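Local coordinates for putative fimbrial associated sortase-like protein (PDB 6BWE), which probably acts as a class C-type sortase, a cysteine transpeptidase that links pilin subunits into pili; this chain is its sortase domain, with an altered lid, at residues 158-164 against 200-206; 82-86 against 136-142; 146-150 against 211-215. The protein carries 2 engineered substitutions. One frame throughout, in Å; residues are numbered along the deposited sequence.

Contact 1 of 3, residues 158-164 against 200-206; sequences KYEVDAI and LVRAHRV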
# COMPACT_ATOMS: atom_id res chain seq x y z
N LYS A 158 -2.91 17.52 -16.67
CA LYS A 158 -1.70 18.30 -16.74
C LYS A 158 -1.10 18.38 -15.35
O LYS A 158 -1.79 18.61 -14.36
CB LYS A 158 -1.96 19.69 -17.32
CG LYS A 158 -0.70 20.52 -17.53
CD LYS A 158 -1.04 21.91 -18.12
CE LYS A 158 0.24 22.71 -18.30
NZ LYS A 158 -0.00 24.09 -18.83
N TYR A 159 0.20 18.15 -15.29
CA TYR A 159 0.97 18.27 -14.06
C TYR A 159 2.11 19.24 -14.32
O TYR A 159 2.53 19.41 -15.47
CB TYR A 159 1.51 16.90 -13.65
CG TYR A 159 0.41 16.00 -13.16
CD1 TYR A 159 0.15 15.88 -11.80
CD2 TYR A 159 -0.42 15.31 -14.06
CE1 TYR A 159 -0.90 15.11 -11.33
CE2 TYR A 159 -1.49 14.53 -13.60
CZ TYR A 159 -1.72 14.44 -12.23
OH TYR A 159 -2.76 13.71 -11.73
N GLU A 160 2.62 19.84 -13.25
CA GLU A 160 3.75 20.75 -13.35
C GLU A 160 4.84 20.35 -12.35
O GLU A 160 4.55 20.15 -11.18
CB GLU A 160 3.22 22.18 -13.10
CG GLU A 160 4.26 23.19 -12.73
CD GLU A 160 3.68 24.59 -12.54
OE1 GLU A 160 2.68 24.95 -13.22
OE2 GLU A 160 4.24 25.32 -11.71
N VAL A 161 6.09 20.28 -12.81
CA VAL A 161 7.19 19.78 -11.99
C VAL A 161 7.49 20.72 -10.84
O VAL A 161 7.58 21.93 -11.06
CB VAL A 161 8.49 19.57 -12.82
CG1 VAL A 161 9.65 19.13 -11.93
CG2 VAL A 161 8.25 18.54 -13.92
N ASP A 162 7.62 20.16 -9.64
CA ASP A 162 7.90 20.96 -8.44
C ASP A 162 9.06 20.45 -7.58
O ASP A 162 9.43 21.10 -6.62
CB ASP A 162 6.63 21.13 -7.56
CG ASP A 162 6.06 19.80 -7.09
OD1 ASP A 162 6.78 19.00 -6.49
OD2 ASP A 162 4.86 19.56 -7.32
N ALA A 163 9.64 19.30 -7.93
CA ALA A 163 10.77 18.75 -7.17
C ALA A 163 11.54 17.73 -8.01
O ALA A 163 10.97 16.95 -8.80
CB ALA A 163 10.32 18.14 -5.85
N ILE A 164 12.85 17.79 -7.85
CA ILE A 164 13.81 16.99 -8.59
C ILE A 164 14.83 16.51 -7.56
O ILE A 164 15.53 17.33 -6.99
CB ILE A 164 14.48 17.80 -9.70
CG1 ILE A 164 13.46 18.22 -10.76
CG2 ILE A 164 15.59 16.98 -10.36
CD1 ILE A 164 13.99 19.20 -11.79
N LEU A 200 14.11 11.18 -9.15
CA LEU A 200 12.67 11.31 -8.87
C LEU A 200 12.28 12.72 -9.25
O LEU A 200 12.82 13.71 -8.69
CB LEU A 200 12.33 11.10 -7.38
CG LEU A 200 12.16 9.67 -6.83
CD1 LEU A 200 13.36 8.80 -7.13
CD2 LEU A 200 11.91 9.69 -5.33
N VAL A 201 11.32 12.82 -10.18
CA VAL A 201 10.84 14.07 -10.67
C VAL A 201 9.36 14.12 -10.26
O VAL A 201 8.55 13.32 -10.78
CB VAL A 201 10.98 14.20 -12.21
CG1 VAL A 201 10.27 15.45 -12.73
CG2 VAL A 201 12.44 14.30 -12.61
N ARG A 202 9.04 15.00 -9.33
CA ARG A 202 7.71 15.11 -8.77
C ARG A 202 6.97 16.29 -9.37
O ARG A 202 7.58 17.37 -9.64
CB ARG A 202 7.80 15.26 -7.24
CG ARG A 202 6.49 15.04 -6.51
CD ARG A 202 6.60 15.26 -5.01
NE ARG A 202 6.77 16.70 -4.73
CZ ARG A 202 7.29 17.22 -3.62
NH1 ARG A 202 7.68 16.46 -2.60
NH2 ARG A 202 7.41 18.55 -3.52
N ALA A 203 5.68 16.12 -9.56
CA ALA A 203 4.85 17.15 -10.18
C ALA A 203 3.46 17.16 -9.57
O ALA A 203 3.03 16.12 -9.07
CB ALA A 203 4.77 16.90 -11.67
N HIS A 204 2.77 18.32 -9.62
CA HIS A 204 1.46 18.46 -9.03
C HIS A 204 0.46 18.84 -10.11
O HIS A 204 0.82 19.45 -11.09
CB HIS A 204 1.45 19.49 -7.86
CG HIS A 204 1.82 20.88 -8.28
ND1 HIS A 204 3.13 21.32 -8.31
CD2 HIS A 204 1.07 21.90 -8.76
CE1 HIS A 204 3.17 22.56 -8.78
NE2 HIS A 204 1.93 22.93 -9.06
N ARG A 205 -0.80 18.47 -9.89
CA ARG A 205 -1.85 18.72 -10.85
C ARG A 205 -2.10 20.22 -11.01
O ARG A 205 -2.07 20.96 -10.04
CB ARG A 205 -3.12 18.05 -10.38
CG ARG A 205 -4.29 18.08 -11.36
CD ARG A 205 -4.18 17.01 -12.43
NE ARG A 205 -5.42 17.01 -13.19
CZ ARG A 205 -6.56 16.42 -12.83
NH1 ARG A 205 -6.67 15.68 -11.73
NH2 ARG A 205 -7.61 16.54 -13.61
N VAL A 206 -2.33 20.66 -12.24
CA VAL A 206 -2.66 22.05 -12.51
C VAL A 206 -3.79 22.07 -13.52
O VAL A 206 -4.05 21.07 -14.19
CB VAL A 206 -1.44 22.86 -13.06
CG1 VAL A 206 -0.37 22.97 -12.00
CG2 VAL A 206 -0.88 22.28 -14.35
O HOH W 1 -5.16 18.87 -15.36
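Arg202 stands opposite two residues, Asp162 and Ala163, across an antiparallel strand pair of the sortase beta sheet, and this classic beta bulge shifts the register by one residue. The short segments run at 138° to each other. Backbone bonds fix the pairing: Glu160 and His204 exchange N-H...O bonds in a hydrogen-bonded pair, and Arg202 N reaches Ala163 O at 2.8 Å. At the bulge Arg202 O accepts from Asp162 N at 2.8 Å and, weakly, from Ala163 N.

Polar side chains gather on the same face as Ala163. Asp162 divides its carboxylate between two partners. Its OD1 takes Arg202 NE at 2.9 Å through the syn lone pair, while NH2 meets the same oxygen from above the carboxylate plane, a side-on salt bridge to one atom. Its OD2 offers the anti lone pair to His204 ND1 at 2.7 Å, with carboxylate and imidazole nearly coplanar (10°). Asp162 may favour a protonated imidazole, an effect its salt bridge to Arg202 would temper. Ala163 CB lies over one guanidinium face.

The other face is mainly apolar: Val161 CG1 packs on Val201 CG1 at 3.8 Å, and Tyr159 CB on Ala203 CB. Arg205 bends at chi2 (81°), bringing CD over the Tyr159 ring in a CH-pi contact, 4.0 Å from its centroid; Asp182 holds both ends, OD1 hydrogen-bonded to Tyr159 OH and OD2 in a salt bridge with Arg205 NH1.

Contact 2 of 3, residues 82-86 against 136-142; sequences SIPTI and FDNLEDV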
# COMPACT_ATOMS: atom_id res chain seq x y z
N SER A 82 3.24 12.74 -22.13
CA SER A 82 3.99 13.70 -22.95
C SER A 82 4.75 14.66 -22.05
O SER A 82 4.17 15.22 -21.13
CB SER A 82 3.03 14.49 -23.82
OG SER A 82 3.74 15.44 -24.58
N ILE A 83 6.04 14.84 -22.33
CA ILE A 83 6.94 15.73 -21.61
C ILE A 83 7.64 16.57 -22.70
O ILE A 83 8.74 16.25 -23.12
CB ILE A 83 7.95 15.01 -20.72
CG1 ILE A 83 7.25 13.96 -19.81
CG2 ILE A 83 8.64 16.01 -19.83
CD1 ILE A 83 8.21 13.01 -19.13
N PRO A 84 6.96 17.61 -23.20
CA PRO A 84 7.49 18.29 -24.39
C PRO A 84 8.86 18.92 -24.23
O PRO A 84 9.63 18.96 -25.22
CB PRO A 84 6.46 19.39 -24.69
CG PRO A 84 5.49 19.36 -23.59
CD PRO A 84 5.60 18.04 -22.89
N THR A 85 9.23 19.35 -23.02
CA THR A 85 10.55 19.96 -22.88
C THR A 85 11.72 19.02 -23.16
O THR A 85 12.84 19.48 -23.39
CB THR A 85 10.76 20.64 -21.52
OG1 THR A 85 10.55 19.70 -20.44
CG2 THR A 85 9.83 21.82 -21.39
N ILE A 86 11.49 17.70 -23.10
CA ILE A 86 12.49 16.72 -23.50
C ILE A 86 12.00 15.89 -24.68
O ILE A 86 12.58 14.85 -24.98
CB ILE A 86 12.93 15.81 -22.32
CG1 ILE A 86 11.72 15.06 -21.76
CG2 ILE A 86 13.62 16.61 -21.24
CD1 ILE A 86 12.09 13.92 -20.84
N PHE A 136 13.53 7.12 -20.79
CA PHE A 136 13.72 8.23 -19.86
C PHE A 136 15.18 8.72 -19.83
O PHE A 136 15.61 9.35 -18.85
CB PHE A 136 13.23 7.82 -18.45
CG PHE A 136 11.79 8.14 -18.13
CD1 PHE A 136 10.95 8.88 -18.96
CD2 PHE A 136 11.27 7.72 -16.91
CE1 PHE A 136 9.66 9.19 -18.58
CE2 PHE A 136 9.96 8.05 -16.55
CZ PHE A 136 9.17 8.78 -17.38
N ASP A 137 15.95 8.47 -20.91
CA ASP A 137 17.36 8.91 -20.98
C ASP A 137 17.53 10.39 -20.57
O ASP A 137 18.52 10.74 -19.96
CB ASP A 137 17.89 8.87 -22.42
CG ASP A 137 18.32 7.52 -22.88
OD1 ASP A 137 18.31 6.53 -22.12
OD2 ASP A 137 18.65 7.45 -24.11
N ASN A 138 16.56 11.22 -20.95
CA ASN A 138 16.67 12.66 -20.76
C ASN A 138 15.76 13.22 -19.67
O ASN A 138 15.57 14.44 -19.61
CB ASN A 138 16.46 13.36 -22.09
CG ASN A 138 17.42 12.86 -23.14
OD1 ASN A 138 18.63 12.79 -22.91
ND2 ASN A 138 16.88 12.50 -24.30
N LEU A 139 15.24 12.36 -18.77
CA LEU A 139 14.43 12.84 -17.65
C LEU A 139 15.23 13.81 -16.77
O LEU A 139 14.68 14.75 -16.20
CB LEU A 139 13.92 11.67 -16.78
CG LEU A 139 12.93 12.04 -15.70
CD1 LEU A 139 11.63 12.57 -16.32
CD2 LEU A 139 12.65 10.84 -14.82
N GLU A 140 16.55 13.62 -16.72
CA GLU A 140 17.44 14.57 -16.06
C GLU A 140 17.44 16.01 -16.59
O GLU A 140 17.94 16.89 -15.88
CB GLU A 140 18.87 14.04 -16.10
CG GLU A 140 19.50 14.10 -17.49
CD GLU A 140 20.76 13.27 -17.61
OE1 GLU A 140 21.31 12.84 -16.58
OE2 GLU A 140 21.22 13.10 -18.76
N ASP A 141 16.90 16.25 -17.79
CA ASP A 141 16.86 17.59 -18.39
C ASP A 141 15.53 18.31 -18.17
O ASP A 141 15.36 19.45 -18.57
CB ASP A 141 17.14 17.50 -19.91
CG ASP A 141 18.55 17.01 -20.23
OD1 ASP A 141 19.43 17.09 -19.33
OD2 ASP A 141 18.79 16.53 -21.38
N VAL A 142 14.58 17.64 -17.51
CA VAL A 142 13.34 18.24 -17.12
C VAL A 142 13.66 19.22 -15.96
O VAL A 142 14.42 18.90 -15.05
CB VAL A 142 12.33 17.18 -16.63
CG1 VAL A 142 11.07 17.83 -16.13
CG2 VAL A 142 12.00 16.19 -17.74
O HOH W 2 13.76 12.49 -24.52
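Ile83, at the end of strand 77-83, and Ile86, in the turn after it, pack against the loop that precedes strand 147-152 in the sortase sheet. Apolar contacts dominate. Ile86 CD1 meets Val142 CG2 at 3.8 Å, the two side chains crossing at a slant, and Ile86 CG2 rests on Asp141 CB at 3.9 Å. Deeper in, Ile83 divides its branches: CG2 approaches Val142 CG2 at 4.0 Å, while CD1 comes to Phe136 CE1 at 4.1 Å. With CG1 anti to the carbonyl carbon (chi1 -50°), Ile83 sends CD1 towards Phe136 and Leu139.

Backbone bonds shape each partner separately. Ile86 N returns to Ile83 O, and Leu139 N to Phe136 O closes a type I turn. Asn138 O accepts from Asp141 N, and Ile86 CG2 lies 3.3 Å from that carbonyl oxygen.

No direct hydrogen bond crosses the interface; one water does, donating to Ile86 O at 2.7 Å and accepting from Asn138 ND2. The side chain of Phe136 is about 6 Å from that of His127, a predicted active-site residue. The strand end with its turn and the loop 136-142 are therefore joined by apolar packing and a single water bridge, with cohesion that depends on fit rather than on directional bonds.

Contact 3 of 3, residues 146-150 against 211-215; sequences DPIYI and NDPNL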
# COMPACT_ATOMS: atom_id res chain seq x y z
N ASP A 146 8.26 22.63 -15.57
CA ASP A 146 7.95 22.02 -16.88
C ASP A 146 6.61 21.28 -16.80
O ASP A 146 6.27 20.75 -15.75
CB ASP A 146 9.05 21.05 -17.31
CG ASP A 146 10.32 21.76 -17.83
OD1 ASP A 146 10.39 23.03 -17.89
OD2 ASP A 146 11.24 20.99 -18.22
N PRO A 147 5.84 21.26 -17.89
CA PRO A 147 4.59 20.51 -17.87
C PRO A 147 4.74 19.03 -18.26
O PRO A 147 5.62 18.66 -19.06
CB PRO A 147 3.76 21.23 -18.92
CG PRO A 147 4.76 21.63 -19.93
CD PRO A 147 5.96 22.03 -19.14
N ILE A 148 3.87 18.22 -17.68
CA ILE A 148 3.75 16.79 -17.98
C ILE A 148 2.28 16.53 -18.26
O ILE A 148 1.44 16.96 -17.46
CB ILE A 148 4.19 15.94 -16.78
CG1 ILE A 148 5.69 16.15 -16.50
CG2 ILE A 148 3.87 14.47 -16.98
CD1 ILE A 148 6.09 15.74 -15.09
N TYR A 149 1.96 15.87 -19.37
CA TYR A 149 0.56 15.59 -19.74
C TYR A 149 0.31 14.08 -19.74
O TYR A 149 1.02 13.34 -20.42
CB TYR A 149 0.24 16.13 -21.13
CG TYR A 149 0.50 17.62 -21.26
CD1 TYR A 149 -0.51 18.55 -21.06
CD2 TYR A 149 1.77 18.10 -21.54
CE1 TYR A 149 -0.28 19.93 -21.21
CE2 TYR A 149 2.03 19.46 -21.66
CZ TYR A 149 1.00 20.37 -21.49
OH TYR A 149 1.28 21.73 -21.59
N ILE A 150 -0.73 13.63 -19.03
CA ILE A 150 -1.08 12.23 -19.01
C ILE A 150 -2.40 12.11 -19.74
O ILE A 150 -3.35 12.81 -19.41
CB ILE A 150 -1.21 11.67 -17.57
CG1 ILE A 150 0.18 11.64 -16.94
CG2 ILE A 150 -1.79 10.25 -17.63
CD1 ILE A 150 0.18 11.29 -15.49
N ASN A 211 -6.83 25.13 -25.13
CA ASN A 211 -6.00 25.54 -26.29
C ASN A 211 -4.46 25.41 -26.10
O ASN A 211 -3.70 25.93 -26.93
CB ASN A 211 -6.33 27.00 -26.69
CG ASN A 211 -7.69 27.13 -27.36
OD1 ASN A 211 -8.56 26.26 -27.23
ND2 ASN A 211 -7.88 28.23 -28.08
N ASP A 212 -4.02 24.72 -25.05
CA ASP A 212 -2.58 24.54 -24.75
C ASP A 212 -1.89 23.99 -26.01
O ASP A 212 -2.26 22.90 -26.49
CB ASP A 212 -2.43 23.58 -23.55
CG ASP A 212 -0.99 23.42 -23.07
OD1 ASP A 212 -0.81 23.24 -21.84
OD2 ASP A 212 -0.04 23.46 -23.88
N PRO A 213 -0.88 24.72 -26.55
CA PRO A 213 -0.16 24.26 -27.76
C PRO A 213 0.17 22.76 -27.78
O PRO A 213 -0.00 22.10 -28.80
CB PRO A 213 1.14 25.08 -27.74
CG PRO A 213 0.79 26.32 -26.99
CD PRO A 213 -0.28 25.96 -26.00
N ASN A 214 0.57 22.23 -26.62
CA ASN A 214 1.07 20.86 -26.50
C ASN A 214 0.04 19.75 -26.70
O ASN A 214 0.43 18.59 -26.86
CB ASN A 214 1.76 20.67 -25.14
CG ASN A 214 2.99 21.55 -24.97
OD1 ASN A 214 3.83 21.64 -25.87
ND2 ASN A 214 3.10 22.21 -23.82
N LEU A 215 -1.26 20.06 -26.67
CA LEU A 215 -2.30 19.03 -26.78
C LEU A 215 -2.47 18.45 -28.21
O LEU A 215 -1.76 18.80 -29.17
CB LEU A 215 -3.64 19.56 -26.24
CG LEU A 215 -3.63 20.02 -24.78
CD1 LEU A 215 -4.97 20.61 -24.36
CD2 LEU A 215 -3.24 18.86 -23.86
OXT LEU A 215 -3.33 17.59 -28.44
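An Asx turn within a type I beta turn shapes the C-terminal tail of the sortase construct, which packs on strand 147-152 through Tyr149. Asp212 OD2 accepts from Asn214 N at 3.1 Å, and Leu215 N bonds to Asp212 O, closing the turn from Asp212 to Leu215. These internal bonds present Asp212 and Asn214 to the tyrosine together.

Two hydrogen bonds converge on Tyr149 OH. The hydroxyl donates to Asp212 OD1 at 2.6 Å, approaching on the syn side and 30° out of the carboxylate plane. It accepts from Asn214 ND2 at 2.9 Å, nearly straight at 170°, with the hydroxyl oxygen close to the amide plane. The phenol therefore acts as donor and acceptor at once, which would restrict rotation of its hydroxyl. Asp212 OD1 also lies at the ring edge, near its plane, and the carboxylate is turned 79° from the ring. Lys158 NZ forms a salt bridge with this same OD1, so the carboxylate ties the tail to both strand 147-152 and strand 155-167.

Apolar contacts flank the polar cluster. Asn214 CB approaches Tyr149 CE2 at 3.7 Å, and Pro84 touches both Asn214 and Tyr149. Further along the ring, the Leu215 side chain crosses Tyr149 at about a right angle, with its CD2 3.9 Å from Tyr149 CD1.

Overall arrangement
The three contacts lie 12 to 13 Å apart, centre to centre, around one mixed sheet of the sortase domain. Contact 2 closes first along the chain; contact 1 then falls within the span that contact 3 encloses. Strand 147-152 joins them: it pairs with strand 155-167 of contact 1, where Tyr159 N lies 2.8 Å from Ile148 O, and with strand 77-83 of contact 2, where Ser82 N lies 2.9 Å from Tyr149 O. Val142 of contact 2 also packs on Val161. The sheet core, the loop near the predicted active-site histidine and the C-terminal tail thus form one continuous packed unit.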